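Local coordinates for protein beta-lactamase Mb2281c (Mycobacterium bovis, PDB 3I7J) that probably acts as a serine hydrolase of the beta-lactamase family, perhaps opening beta-lactam rings, at residues G231-V236 / L244-A249. Sequence-based numbering, arbitrary orientation.
Sequences GGFIWV and LVVLTA
V246 sets its CB over one face of the F233 ring, displaced toward the rim and 3.9 Å from the ring centroid, a CH-pi contact, while L244 CD2 meets the edge of the same ring in its plane, 3.8 Å from F233 CE1. On the W235 indole, L244 CB lies over one face of the six-membered ring, 3.5 Å from CE2, and L244 CD2 also touches W235 NE1 at 3.5 Å. In both aromatic residues CG stands between the backbone N and the carbonyl carbon (chi1 74° and 59°), on the face shared with L244 and V246. Helix 256-271 borders this side: W260 meets F233 edge-to-face, and S264 hydrogen-bonds W235 NE1. I234 and V245 point the other way, side by side, with CD1 and CG2 3.9 Å apart; beyond V245 lies helix 153-164. Two antiparallel hydrogen-bonded pairs, F233 with V246 and W235 with L244, join the backbones of this hairpin, central in the main sheet. At its open end T248 OG1 donates to a lone pair of G231 O over 2.8 Å, and T248 N adds a weak bond to the same oxygen. L247 CD2 lies 4.0 Å from G232 CA. The chemistry is therefore divided: apolar carbon against aromatic faces and an edge in a buried layer, while I234, V245 and L247 turn their backbone bonds to the flanking strands and one threonine grips the G231 carbonyl.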
loop_
_atom_site.group_PDB
_atom_site.type_symbol
_atom_site.label_atom_id
_atom_site.label_comp_id
_atom_site.label_asym_id
_atom_site.label_seq_id
_atom_site.Cartn_x
_atom_site.Cartn_y
_atom_site.Cartn_z
ATOM N N GLY A 231 1.288 6.210 11.331
ATOM C CA GLY A 231 -0.001 5.919 11.931
ATOM C C GLY A 231 -1.190 5.971 10.991
ATOM O O GLY A 231 -2.253 6.476 11.352
ATOM N N GLY A 232 -1.011 5.451 9.779
ATOM C CA GLY A 232 -2.090 5.432 8.807
ATOM C C GLY A 232 -2.083 4.096 8.085
ATOM O O GLY A 232 -1.077 3.392 8.108
ATOM N N PHE A 233 -3.192 3.728 7.454
ATOM C CA PHE A 233 -3.234 2.469 6.740
ATOM C C PHE A 233 -4.391 2.384 5.751
ATOM O O PHE A 233 -5.324 3.192 5.773
ATOM C CB PHE A 233 -3.318 1.282 7.721
ATOM C CG PHE A 233 -4.672 1.110 8.386
ATOM C CD1 PHE A 233 -5.779 0.651 7.669
ATOM C CD2 PHE A 233 -4.826 1.378 9.743
ATOM C CE1 PHE A 233 -7.019 0.462 8.301
ATOM C CE2 PHE A 233 -6.057 1.193 10.381
ATOM C CZ PHE A 233 -7.155 0.734 9.661
ATOM N N ILE A 234 -4.313 1.393 4.875
ATOM C CA ILE A 234 -5.364 1.163 3.913
ATOM C C ILE A 234 -5.431 -0.319 3.600
ATOM O O ILE A 234 -4.414 -0.962 3.349
ATOM C CB ILE A 234 -5.133 1.948 2.593
ATOM C CG1 ILE A 234 -6.217 1.567 1.572
ATOM C CG2 ILE A 234 -3.747 1.637 2.008
ATOM C CD1 ILE A 234 -6.179 2.411 0.289
ATOM N N TRP A 235 -6.631 -0.874 3.679
ATOM C CA TRP A 235 -6.817 -2.259 3.312
ATOM C C TRP A 235 -8.067 -2.350 2.467
ATOM O O TRP A 235 -8.995 -1.547 2.603
ATOM C CB TRP A 235 -6.868 -3.213 4.528
ATOM C CG TRP A 235 -7.939 -2.999 5.575
ATOM C CD1 TRP A 235 -7.736 -2.645 6.881
ATOM C CD2 TRP A 235 -9.345 -3.248 5.446
ATOM N NE1 TRP A 235 -8.922 -2.668 7.571
ATOM C CE2 TRP A 235 -9.927 -3.035 6.716
ATOM C CE3 TRP A 235 -10.171 -3.637 4.383
ATOM C CZ2 TRP A 235 -11.304 -3.197 6.952
ATOM C CZ3 TRP A 235 -11.537 -3.797 4.616
ATOM C CH2 TRP A 235 -12.087 -3.579 5.891
ATOM N N VAL A 236 -8.045 -3.317 1.563
ATOM C CA VAL A 236 -9.132 -3.572 0.635
ATOM C C VAL A 236 -9.393 -5.055 0.788
ATOM O O VAL A 236 -8.477 -5.859 0.656
ATOM C CB VAL A 236 -8.682 -3.290 -0.815
ATOM C CG1 VAL A 236 -9.851 -3.442 -1.776
ATOM C CG2 VAL A 236 -8.080 -1.893 -0.904
ATOM N N LEU A 244 -11.047 0.185 3.736
ATOM C CA LEU A 244 -10.997 1.067 4.889
ATOM C C LEU A 244 -9.727 1.879 4.845
ATOM O O LEU A 244 -8.643 1.339 4.647
ATOM C CB LEU A 244 -11.050 0.267 6.201
ATOM C CG LEU A 244 -10.775 1.065 7.487
ATOM C CD1 LEU A 244 -11.805 2.176 7.658
ATOM C CD2 LEU A 244 -10.799 0.123 8.687
ATOM N N VAL A 245 -9.874 3.186 5.004
ATOM C CA VAL A 245 -8.737 4.089 5.015
ATOM C C VAL A 245 -8.709 4.796 6.368
ATOM O O VAL A 245 -9.719 5.360 6.792
ATOM C CB VAL A 245 -8.856 5.171 3.916
ATOM C CG1 VAL A 245 -7.857 6.283 4.181
ATOM C CG2 VAL A 245 -8.595 4.559 2.535
ATOM N N VAL A 246 -7.573 4.741 7.057
ATOM C CA VAL A 246 -7.426 5.430 8.336
ATOM C C VAL A 246 -6.108 6.194 8.376
ATOM O O VAL A 246 -5.040 5.622 8.157
ATOM C CB VAL A 246 -7.459 4.467 9.561
ATOM C CG1 VAL A 246 -7.116 5.246 10.831
ATOM C CG2 VAL A 246 -8.846 3.844 9.720
ATOM N N LEU A 247 -6.198 7.491 8.652
ATOM C CA LEU A 247 -5.024 8.354 8.755
ATOM C C LEU A 247 -5.079 9.118 10.076
ATOM O O LEU A 247 -6.091 9.754 10.392
ATOM C CB LEU A 247 -4.976 9.350 7.590
ATOM C CG LEU A 247 -4.855 8.794 6.165
ATOM C CD1 LEU A 247 -4.825 9.959 5.180
ATOM C CD2 LEU A 247 -3.597 7.942 6.025
ATOM N N THR A 248 -3.996 9.035 10.847
ATOM C CA THR A 248 -3.896 9.721 12.131
ATOM C C THR A 248 -2.593 10.505 12.214
ATOM O O THR A 248 -1.658 10.281 11.435
ATOM C CB THR A 248 -3.911 8.749 13.329
ATOM O OG1 THR A 248 -2.598 8.203 13.530
ATOM C CG2 THR A 248 -4.900 7.619 13.092
ATOM N N ALA A 249 -2.547 11.425 13.172
ATOM C CA ALA A 249 -1.383 12.268 13.397
ATOM C C ALA A 249 -0.499 11.728 14.520
ATOM O O ALA A 249 0.129 12.494 15.249
ATOM C CB ALA A 249 -1.831 13.690 13.721
#